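Local atomic coordinates of eukaryotic translation initiation factor 4 gamma 2 (Homo sapiens, PDB entry 4IUL), a protein that probably acts in translation initiation as an eIF4G relative, interacting with the RNA helicase eIF4A through its HEAT-repeat MIF4G domain. Residues L33-F38 against L76-L80; V50-L56 against A88-D92. Numbering follows the deposited sequence.

Contact 1: L33-F38 against L76-L80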
loop_
_atom_site.group_PDB
_atom_site.type_symbol
_atom_site.label_atom_id
_atom_site.label_comp_id
_atom_site.label_asym_id
_atom_site.label_seq_id
_atom_site.Cartn_x
_atom_site.Cartn_y
_atom_site.Cartn_z
ATOM N N LEU A 33 -6.920 16.076 -7.255
ATOM C CA LEU A 33 -5.540 16.061 -6.764
ATOM C C LEU A 33 -4.554 15.695 -7.871
ATOM O O LEU A 33 -4.672 14.646 -8.509
ATOM C CB LEU A 33 -5.390 15.069 -5.609
ATOM C CG LEU A 33 -4.007 14.990 -4.954
ATOM C CD1 LEU A 33 -3.691 16.306 -4.256
ATOM C CD2 LEU A 33 -3.979 13.841 -3.955
ATOM N N THR A 34 -3.576 16.569 -8.086
ATOM C CA THR A 34 -2.566 16.352 -9.114
ATOM C C THR A 34 -1.193 16.806 -8.626
ATOM O O THR A 34 -1.098 17.672 -7.751
ATOM C CB THR A 34 -2.920 17.131 -10.397
ATOM O OG1 THR A 34 -1.914 16.906 -11.388
ATOM C CG2 THR A 34 -3.006 18.610 -10.111
ATOM N N PRO A 35 -0.112 16.222 -9.181
ATOM C CA PRO A 35 1.247 16.596 -8.777
ATOM C C PRO A 35 1.417 18.110 -8.811
ATOM O O PRO A 35 2.106 18.685 -7.972
ATOM C CB PRO A 35 2.120 15.900 -9.814
ATOM C CG PRO A 35 1.339 14.672 -10.142
ATOM C CD PRO A 35 -0.081 15.182 -10.227
ATOM N N GLU A 36 0.769 18.748 -9.782
ATOM C CA GLU A 36 0.851 20.195 -9.943
ATOM C C GLU A 36 -0.002 20.967 -8.940
ATOM O O GLU A 36 0.354 22.079 -8.547
ATOM C CB GLU A 36 0.450 20.590 -11.369
ATOM C CG GLU A 36 0.542 22.088 -11.643
ATOM C CD GLU A 36 0.221 22.444 -13.086
ATOM O OE1 GLU A 36 -0.911 22.154 -13.535
ATOM O OE2 GLU A 36 1.101 23.016 -13.769
ATOM N N LYS A 37 -1.126 20.385 -8.528
ATOM C CA LYS A 37 -2.004 21.045 -7.564
ATOM C C LYS A 37 -1.768 20.576 -6.130
ATOM O O LYS A 37 -2.284 21.178 -5.184
ATOM C CB LYS A 37 -3.473 20.799 -7.910
ATOM C CG LYS A 37 -4.007 21.538 -9.126
ATOM C CD LYS A 37 -5.507 21.299 -9.239
ATOM C CE LYS A 37 -6.130 22.027 -10.412
ATOM N NZ LYS A 37 -7.610 21.815 -10.431
ATOM N N PHE A 38 -0.988 19.511 -5.971
ATOM C CA PHE A 38 -0.729 18.950 -4.649
ATOM C C PHE A 38 -0.569 19.985 -3.547
ATOM O O PHE A 38 -1.407 20.096 -2.653
ATOM C CB PHE A 38 0.522 18.066 -4.657
ATOM C CG PHE A 38 0.718 17.300 -3.375
ATOM C CD1 PHE A 38 0.075 16.083 -3.172
ATOM C CD2 PHE A 38 1.504 17.818 -2.351
ATOM C CE1 PHE A 38 0.212 15.392 -1.962
ATOM C CE2 PHE A 38 1.646 17.136 -1.141
ATOM C CZ PHE A 38 0.996 15.920 -0.948
ATOM N N LEU A 76 1.571 9.929 -4.698
ATOM C CA LEU A 76 0.947 11.192 -4.328
ATOM C C LEU A 76 0.128 11.082 -3.052
ATOM O O LEU A 76 0.242 11.926 -2.159
ATOM C CB LEU A 76 0.024 11.687 -5.444
ATOM C CG LEU A 76 0.475 12.885 -6.278
ATOM C CD1 LEU A 76 1.526 12.453 -7.307
ATOM C CD2 LEU A 76 -0.743 13.485 -6.969
ATOM N N TYR A 77 -0.714 10.052 -2.971
ATOM C CA TYR A 77 -1.559 9.869 -1.794
ATOM C C TYR A 77 -0.728 9.523 -0.561
ATOM O O TYR A 77 -1.071 9.918 0.555
ATOM C CB TYR A 77 -2.618 8.790 -2.058
ATOM C CG TYR A 77 -3.502 9.112 -3.247
ATOM C CD1 TYR A 77 -4.150 10.344 -3.345
ATOM C CD2 TYR A 77 -3.644 8.207 -4.299
ATOM C CE1 TYR A 77 -4.911 10.671 -4.472
ATOM C CE2 TYR A 77 -4.397 8.522 -5.427
ATOM C CZ TYR A 77 -5.024 9.755 -5.509
ATOM O OH TYR A 77 -5.734 10.083 -6.640
ATOM N N ALA A 78 0.370 8.802 -0.767
ATOM C CA ALA A 78 1.246 8.429 0.341
ATOM C C ALA A 78 1.854 9.684 0.966
ATOM O O ALA A 78 2.026 9.761 2.182
ATOM C CB ALA A 78 2.354 7.491 -0.145
ATOM N N GLN A 79 2.167 10.667 0.126
ATOM C CA GLN A 79 2.749 11.916 0.597
ATOM C C GLN A 79 1.693 12.706 1.371
ATOM O O GLN A 79 1.998 13.393 2.346
ATOM C CB GLN A 79 3.259 12.738 -0.589
ATOM C CG GLN A 79 4.276 13.811 -0.217
ATOM C CD GLN A 79 5.554 13.239 0.391
ATOM O OE1 GLN A 79 6.168 12.325 -0.158
ATOM N NE2 GLN A 79 5.960 13.787 1.528
ATOM N N LEU A 80 0.444 12.598 0.933
ATOM C CA LEU A 80 -0.648 13.291 1.609
ATOM C C LEU A 80 -0.816 12.716 3.025
ATOM O O LEU A 80 -1.041 13.453 3.991
ATOM C CB LEU A 80 -1.938 13.128 0.808
ATOM C CG LEU A 80 -3.167 13.899 1.281
ATOM C CD1 LEU A 80 -2.903 15.403 1.243
ATOM C CD2 LEU A 80 -4.340 13.538 0.372
HETATM O O HOH W 1 -6.468 12.340 -7.652
#

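Contact 2: V50-L56 against A88-D92. With SO4 (sulfate ion), chain D.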
loop_
_atom_site.group_PDB
_atom_site.type_symbol
_atom_site.label_atom_id
_atom_site.label_comp_id
_atom_site.label_asym_id
_atom_site.label_seq_id
_atom_site.Cartn_x
_atom_site.Cartn_y
_atom_site.Cartn_z
ATOM N N VAL A 50 -8.582 17.815 10.104
ATOM C CA VAL A 50 -7.865 17.355 11.293
ATOM C C VAL A 50 -8.556 17.787 12.579
ATOM O O VAL A 50 -8.027 17.619 13.673
ATOM C CB VAL A 50 -6.408 17.880 11.316
ATOM C CG1 VAL A 50 -5.667 17.409 10.088
ATOM C CG2 VAL A 50 -6.401 19.398 11.390
ATOM N N GLU A 51 -9.752 18.332 12.432
ATOM C CA GLU A 51 -10.545 18.819 13.554
ATOM C C GLU A 51 -10.693 17.879 14.758
ATOM O O GLU A 51 -10.577 18.317 15.892
ATOM C CB GLU A 51 -11.930 19.199 13.037
ATOM C CG GLU A 51 -12.824 19.864 14.057
ATOM C CD GLU A 51 -14.250 19.999 13.562
ATOM O OE1 GLU A 51 -14.456 20.527 12.448
ATOM O OE2 GLU A 51 -15.166 19.573 14.291
ATOM N N SER A 52 -10.967 16.597 14.516
ATOM C CA SER A 52 -11.161 15.633 15.613
ATOM C C SER A 52 -10.971 14.178 15.184
ATOM O O SER A 52 -10.697 13.894 14.020
ATOM C CB SER A 52 -12.568 15.782 16.197
ATOM O OG SER A 52 -13.543 15.344 15.266
ATOM N N LYS A 53 -11.142 13.257 16.125
ATOM C CA LYS A 53 -10.989 11.842 15.820
ATOM C C LYS A 53 -11.975 11.398 14.738
ATOM O O LYS A 53 -11.598 10.736 13.768
ATOM C CB LYS A 53 -11.180 10.985 17.088
ATOM C CG LYS A 53 -11.027 9.478 16.832
ATOM C CD LYS A 53 -10.662 8.674 18.092
ATOM C CE LYS A 53 -11.829 8.544 19.060
ATOM N NZ LYS A 53 -11.563 7.548 20.143
ATOM N N LEU A 54 -13.237 11.767 14.920
ATOM C CA LEU A 54 -14.301 11.412 13.985
ATOM C C LEU A 54 -13.990 11.862 12.556
ATOM O O LEU A 54 -14.153 11.098 11.608
ATOM C CB LEU A 54 -15.624 12.020 14.463
ATOM C CG LEU A 54 -16.869 11.717 13.625
ATOM C CD1 LEU A 54 -18.107 11.746 14.525
ATOM C CD2 LEU A 54 -16.983 12.724 12.472
ATOM N N ILE A 55 -13.539 13.099 12.403
ATOM C CA ILE A 55 -13.207 13.616 11.088
ATOM C C ILE A 55 -11.992 12.884 10.518
ATOM O O ILE A 55 -11.936 12.622 9.310
ATOM C CB ILE A 55 -12.961 15.143 11.150
ATOM C CG1 ILE A 55 -14.301 15.856 11.356
ATOM C CG2 ILE A 55 -12.305 15.633 9.884
ATOM C CD1 ILE A 55 -14.187 17.338 11.588
ATOM N N LEU A 56 -11.027 12.545 11.375
ATOM C CA LEU A 56 -9.841 11.812 10.911
ATOM C C LEU A 56 -10.232 10.445 10.326
ATOM O O LEU A 56 -9.711 10.036 9.277
ATOM C CB LEU A 56 -8.837 11.609 12.056
ATOM C CG LEU A 56 -8.081 12.825 12.600
ATOM C CD1 LEU A 56 -7.126 12.383 13.717
ATOM C CD2 LEU A 56 -7.304 13.494 11.470
ATOM N N ALA A 88 -1.520 16.547 12.095
ATOM C CA ALA A 88 -2.764 16.314 12.824
ATOM C C ALA A 88 -2.538 16.131 14.326
ATOM O O ALA A 88 -1.654 15.389 14.739
ATOM C CB ALA A 88 -3.477 15.094 12.262
ATOM N N PRO A 89 -3.337 16.814 15.161
ATOM C CA PRO A 89 -3.208 16.704 16.619
ATOM C C PRO A 89 -3.609 15.328 17.157
ATOM O O PRO A 89 -4.473 14.662 16.593
ATOM C CB PRO A 89 -4.119 17.822 17.136
ATOM C CG PRO A 89 -5.127 17.987 16.033
ATOM C CD PRO A 89 -4.278 17.890 14.798
ATOM N N ASN A 90 -2.977 14.915 18.253
ATOM C CA ASN A 90 -3.257 13.626 18.866
ATOM C C ASN A 90 -4.544 13.698 19.686
ATOM O O ASN A 90 -4.820 14.709 20.333
ATOM C CB ASN A 90 -2.093 13.210 19.779
ATOM C CG ASN A 90 -1.997 11.698 19.964
ATOM O OD1 ASN A 90 -3.007 11.004 20.062
ATOM N ND2 ASN A 90 -0.772 11.189 20.026
ATOM N N PHE A 91 -5.322 12.619 19.662
ATOM C CA PHE A 91 -6.579 12.554 20.403
ATOM C C PHE A 91 -6.659 11.339 21.325
ATOM O O PHE A 91 -7.721 11.048 21.872
ATOM C CB PHE A 91 -7.768 12.513 19.435
ATOM C CG PHE A 91 -7.971 13.789 18.667
ATOM C CD1 PHE A 91 -8.408 14.943 19.312
ATOM C CD2 PHE A 91 -7.706 13.842 17.304
ATOM C CE1 PHE A 91 -8.578 16.131 18.609
ATOM C CE2 PHE A 91 -7.871 15.024 16.591
ATOM C CZ PHE A 91 -8.309 16.173 17.244
ATOM N N ASP A 92 -5.552 10.625 21.504
ATOM C CA ASP A 92 -5.575 9.448 22.370
ATOM C C ASP A 92 -5.141 9.770 23.803
ATOM O O ASP A 92 -3.947 9.883 24.093
ATOM C CB ASP A 92 -4.676 8.339 21.806
ATOM C CG ASP A 92 -5.079 7.901 20.404
ATOM O OD1 ASP A 92 -6.247 8.097 20.010
ATOM O OD2 ASP A 92 -4.218 7.335 19.698
HETATM S S SO4 D . -11.290 4.272 18.309
HETATM O O1 SO4 D . -11.551 3.017 19.038
HETATM O O2 SO4 D . -10.162 4.983 18.938
HETATM O O3 SO4 D . -10.958 3.958 16.910
HETATM O O4 SO4 D . -12.491 5.127 18.355
HETATM O O HOH W 2 -8.638 7.629 21.239
#

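Contact 1: L33-F38 against L76-L80
Between helices 13-31 and 38-48 the chain turns back on itself through residues 33-38, and this turn rests on one side of helix 74-87 at 76-80. The backbones keep a side chain's distance, their closest CA atoms, those of Pro-35 and Leu-76, being 7.0 Å apart. The turn is drawn together by Phe-38 N, which donates to Thr-34 O at 2.6 Å. Leu-33 and Phe-38, at the two ends of the turn, both direct their CA-CB bonds toward the helix, and Leu-76 fits among them and Pro-35: its CD2 lies 4.1 Å from Leu-33 CG, its CD1 3.6 Å from Pro-35 CG. The Phe-38 ring reaches the helix with its far end, CE1 lying 3.5 Å from Leu-76 O and 4.2 Å from Leu-80 CB. Leu-33 CD2 packs tightly on Tyr-77 CE1 at 3.3 Å. A water adds a polar link, donating to Leu-33 O (3.0 Å) and accepting from Tyr-77 OH (2.6 Å). Outside the two segments, Tyr-77 touches Phe-158 of helix 141-163, while Leu-80 reaches Cys-42 and Leu-45. The turn thus packs against helix 74-87 of the following hairpin, as expected where the helical hairpins of a HEAT-repeat MIF4G domain stack.

Contact 2: V50-L56 against A88-D92
Phe-91 gives up the most surface here, 95 Å², because its side chain lies against the N-terminal end of helix 53-69. Lys-53 N sits over one face of the ring, 3.7 Å from Phe-91 CD2. The CZ atom of Phe-91 comes within 3.3 Å of the CA of the N-cap residue Ser-52, and Leu-56 CD1 meets the ring edge at CD2, 3.9 Å away. Val-50 covers the other end of the contact: its CG1 is 3.9 Å from Ala-88 CB, and its CB 4.1 Å from Pro-89 CD. Ala-88, just past helix 74-87, also receives Leu-56, whose CD2 is 4.2 Å from Ala-88 CB. An Asx turn, Asp-92 N to Asn-90 OD1 at 2.9 Å, spans Phe-91 itself. A water links Lys-53 NZ and Asp-92 OD1, which also pairs with Arg-110. Lys-53, Lys-57 and Arg-110 together hold a sulfate, probably from the crystallisation liquor. The join is thus van der Waals packing of a ring on side chains and helix-start backbone, bordered by water-mediated links and a basic cluster.

How the contacts relate
The two contacts show a solenoid tied near both ends of helix 74-87. From the N terminus, helix 13-31 leads into 33-38, the first half of contact 1; helix 38-48 then runs to 50-56, the first half of contact 2. After helix 53-69 the chain reaches 76-80, closing contact 1, and at the end of helix 74-87 it reaches 88-92, closing contact 2. The loops therefore cross, each starting before the other has closed. Their centres are 21 Å apart and the nearest atoms about 9 Å, so they do not touch: contact 1 joins the first interhelical turn to helix 74-87, contact 2 the start of helix 53-69 to the loop that follows helix 74-87.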